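Local coordinates for protein putative secreted endoglycosylceramidase (Rhodococcus hoagii, PDB 6JYZ) that acts as an endogalactosylceramidase of glycoside hydrolase family 5, probably hydrolysing the glycosidic bond that joins the glycan to ceramide in galactosyl-type glycolipids, at residues A266-D274 with I298-S306. Numbering follows the deposited sequence.
Sequences ALWSAFGFD and INVSSEFPS. With IPA (isopropyl alcohol), chain D.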
loop_
_atom_site.group_PDB
_atom_site.type_symbol
_atom_site.label_atom_id
_atom_site.label_comp_id
_atom_site.label_asym_id
_atom_site.label_seq_id
_atom_site.Cartn_x
_atom_site.Cartn_y
_atom_site.Cartn_z
ATOM N N ALA A 266 -2.658 12.750 -3.557
ATOM C CA ALA A 266 -2.223 12.790 -2.165
ATOM C C ALA A 266 -3.174 13.591 -1.277
ATOM O O ALA A 266 -3.128 13.397 -0.064
ATOM C CB ALA A 266 -0.840 13.439 -2.125
ATOM N N LEU A 267 -3.952 14.521 -1.840
ATOM C CA LEU A 267 -4.881 15.257 -0.990
ATOM C C LEU A 267 -5.827 14.341 -0.255
ATOM O O LEU A 267 -6.266 14.680 0.864
ATOM C CB LEU A 267 -5.682 16.275 -1.817
ATOM C CG LEU A 267 -4.797 17.344 -2.447
ATOM C CD1 LEU A 267 -5.656 18.210 -3.387
ATOM C CD2 LEU A 267 -4.083 18.226 -1.446
ATOM N N TRP A 268 -6.217 13.192 -0.794
ATOM C CA TRP A 268 -7.122 12.293 -0.048
ATOM C C TRP A 268 -6.501 11.911 1.268
ATOM O O TRP A 268 -7.221 11.763 2.282
ATOM C CB TRP A 268 -7.399 11.036 -0.897
ATOM C CG TRP A 268 -8.557 10.223 -0.363
ATOM C CD1 TRP A 268 -8.622 9.529 0.830
ATOM C CD2 TRP A 268 -9.822 10.050 -1.004
ATOM N NE1 TRP A 268 -9.875 8.946 0.956
ATOM C CE2 TRP A 268 -10.623 9.257 -0.137
ATOM C CE3 TRP A 268 -10.357 10.443 -2.223
ATOM C CZ2 TRP A 268 -11.927 8.878 -0.482
ATOM C CZ3 TRP A 268 -11.656 10.078 -2.564
ATOM C CH2 TRP A 268 -12.435 9.314 -1.683
ATOM N N SER A 269 -5.185 11.745 1.323
ATOM C CA SER A 269 -4.512 11.363 2.559
ATOM C C SER A 269 -4.506 12.435 3.617
ATOM O O SER A 269 -4.086 12.108 4.764
ATOM C CB SER A 269 -3.070 10.963 2.280
ATOM O OG SER A 269 -3.085 9.858 1.406
ATOM N N ALA A 270 -4.866 13.676 3.280
ATOM C CA ALA A 270 -4.961 14.757 4.276
ATOM C C ALA A 270 -6.392 15.185 4.542
ATOM O O ALA A 270 -6.633 15.852 5.570
ATOM C CB ALA A 270 -4.168 15.939 3.739
ATOM N N PHE A 271 -7.355 14.845 3.706
ATOM C CA PHE A 271 -8.713 15.344 3.859
ATOM C C PHE A 271 -9.743 14.237 3.944
ATOM O O PHE A 271 -10.890 14.527 4.367
ATOM C CB PHE A 271 -9.108 16.234 2.663
ATOM C CG PHE A 271 -8.309 17.518 2.642
ATOM C CD1 PHE A 271 -8.681 18.556 3.527
ATOM C CD2 PHE A 271 -7.097 17.631 1.988
ATOM C CE1 PHE A 271 -7.922 19.728 3.555
ATOM C CE2 PHE A 271 -6.315 18.786 2.074
ATOM C CZ PHE A 271 -6.777 19.821 2.862
ATOM N N GLY A 272 -9.451 13.000 3.515
ATOM C CA GLY A 272 -10.426 11.937 3.578
ATOM C C GLY A 272 -11.340 11.895 2.372
ATOM O O GLY A 272 -12.292 11.106 2.327
ATOM N N PHE A 273 -11.108 12.783 1.404
ATOM C CA PHE A 273 -11.844 12.830 0.151
ATOM C C PHE A 273 -11.015 13.710 -0.800
ATOM O O PHE A 273 -10.113 14.401 -0.365
ATOM C CB PHE A 273 -13.297 13.357 0.324
ATOM C CG PHE A 273 -13.351 14.801 0.771
ATOM C CD1 PHE A 273 -13.223 15.118 2.109
ATOM C CD2 PHE A 273 -13.578 15.820 -0.146
ATOM C CE1 PHE A 273 -13.325 16.447 2.548
ATOM C CE2 PHE A 273 -13.714 17.143 0.292
ATOM C CZ PHE A 273 -13.522 17.439 1.612
ATOM N N ASP A 274 -11.432 13.722 -2.073
ATOM C CA ASP A 274 -10.722 14.480 -3.110
ATOM C C ASP A 274 -11.572 14.394 -4.358
ATOM O O ASP A 274 -12.544 13.629 -4.424
ATOM C CB ASP A 274 -9.367 13.811 -3.373
ATOM C CG ASP A 274 -8.384 14.614 -4.114
ATOM O OD1 ASP A 274 -8.626 15.754 -4.527
ATOM O OD2 ASP A 274 -7.250 14.015 -4.205
ATOM N N ILE A 298 -4.200 11.368 10.563
ATOM C CA ILE A 298 -3.295 12.423 10.134
ATOM C C ILE A 298 -3.985 13.399 9.185
ATOM O O ILE A 298 -3.284 14.173 8.505
ATOM C CB ILE A 298 -1.969 11.870 9.562
ATOM C CG1 ILE A 298 -2.236 10.971 8.345
ATOM C CG2 ILE A 298 -1.150 11.160 10.654
ATOM C CD1 ILE A 298 -0.947 10.644 7.577
ATOM N N ASN A 299 -5.304 13.472 9.179
ATOM C CA ASN A 299 -5.971 14.488 8.361
ATOM C C ASN A 299 -5.809 15.866 8.994
ATOM O O ASN A 299 -5.521 16.003 10.184
ATOM C CB ASN A 299 -7.444 14.139 8.160
ATOM C CG ASN A 299 -7.685 13.141 7.060
ATOM O OD1 ASN A 299 -6.757 12.654 6.414
ATOM N ND2 ASN A 299 -8.956 12.832 6.899
ATOM N N VAL A 300 -6.133 16.904 8.225
ATOM C CA VAL A 300 -6.121 18.276 8.742
ATOM C C VAL A 300 -7.098 18.377 9.914
ATOM O O VAL A 300 -6.736 19.016 10.938
ATOM C CB VAL A 300 -6.485 19.265 7.615
ATOM C CG1 VAL A 300 -6.541 20.720 8.173
ATOM C CG2 VAL A 300 -5.424 19.187 6.521
ATOM N N SER A 301 -8.305 17.872 9.792
ATOM C CA SER A 301 -9.155 17.860 10.972
ATOM C C SER A 301 -9.066 16.538 11.708
ATOM O O SER A 301 -9.137 15.487 11.043
ATOM C CB SER A 301 -10.537 18.044 10.549
ATOM O OG SER A 301 -11.425 17.774 11.699
ATOM N N SER A 302 -8.987 16.581 13.044
ATOM C CA SER A 302 -8.996 15.374 13.868
ATOM C C SER A 302 -10.405 14.781 13.968
ATOM O O SER A 302 -10.573 13.638 14.444
ATOM C CB SER A 302 -8.433 15.646 15.300
ATOM O OG SER A 302 -9.344 16.557 15.925
ATOM N N GLU A 303 -11.419 15.465 13.577
ATOM C CA GLU A 303 -12.761 14.946 13.796
ATOM C C GLU A 303 -13.488 14.603 12.496
ATOM O O GLU A 303 -14.361 13.707 12.498
ATOM C CB GLU A 303 -13.556 15.923 14.665
ATOM C CG GLU A 303 -13.392 17.381 14.332
ATOM C CD GLU A 303 -13.518 18.273 15.562
ATOM O OE1 GLU A 303 -14.347 17.950 16.433
ATOM O OE2 GLU A 303 -12.766 19.272 15.669
ATOM N N PHE A 304 -13.231 15.312 11.381
ATOM C CA PHE A 304 -14.057 15.184 10.223
ATOM C C PHE A 304 -13.231 14.947 8.974
ATOM O O PHE A 304 -12.321 15.759 8.717
ATOM C CB PHE A 304 -14.868 16.464 9.982
ATOM C CG PHE A 304 -15.720 16.811 11.189
ATOM C CD1 PHE A 304 -16.727 15.933 11.631
ATOM C CD2 PHE A 304 -15.500 18.001 11.876
ATOM C CE1 PHE A 304 -17.530 16.278 12.727
ATOM C CE2 PHE A 304 -16.340 18.356 12.938
ATOM C CZ PHE A 304 -17.321 17.480 13.380
ATOM N N PRO A 305 -13.504 13.938 8.136
ATOM C CA PRO A 305 -14.470 12.865 8.375
ATOM C C PRO A 305 -14.037 12.002 9.536
ATOM O O PRO A 305 -12.875 11.893 9.887
ATOM C CB PRO A 305 -14.414 11.963 7.105
ATOM C CG PRO A 305 -13.679 12.819 6.056
ATOM C CD PRO A 305 -12.819 13.759 6.825
ATOM N N SER A 306 -15.050 11.333 10.141
ATOM C CA SER A 306 -14.710 10.304 11.118
ATOM C C SER A 306 -14.117 9.074 10.393
ATOM O O SER A 306 -14.210 8.987 9.164
ATOM C CB SER A 306 -15.957 9.828 11.857
ATOM O OG SER A 306 -16.848 9.209 10.949
HETATM C C1 IPA D . -16.178 13.396 -4.481
HETATM C C2 IPA D . -15.855 12.811 -3.167
HETATM C C3 IPA D . -17.085 12.236 -2.534
HETATM O O2 IPA D . -15.072 11.653 -3.424
HETATM O O HOH W 1 -8.957 17.222 6.829
#
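Val300 and Phe271 lie side by side and point the same way, the methyl CG2 of Val300 meeting the ring obliquely at Phe271 CE1, 3.9 Å away. With CG2 anti to the carbonyl carbon of its own residue, Val300 turns this methyl toward the ring, while its backbone N donates to Ala270 O over 2.9 Å. A water also donates to Ala270 O and accepts from Ser301 N, so two donors grip one carbonyl. The contact illustrates how connections after neighbouring strands of a (β/α)8 barrel, the family 5 fold, pack together: 266-274 comes after strand 259-262, whereas residues 298-306 belong to the loop between strand 287-289 and helix 307-321. The side chain of Asn299 runs alongside the end of helix 268-271, its CB 3.2 Å from Ala270 O and its flat amide against the backbone from Ser269 to Gly272. Replacing Asn299 with alanine is likely to open a gap beside that helix end and take away a polar neighbour of its backbone. Farther along, Pro305, after a cis peptide bond, sets CD 3.2 Å from Phe271 O and CG 4.2 Å from Gly272 CA; a side chain on Gly272, whose phi is positive, would collide with this proline ring.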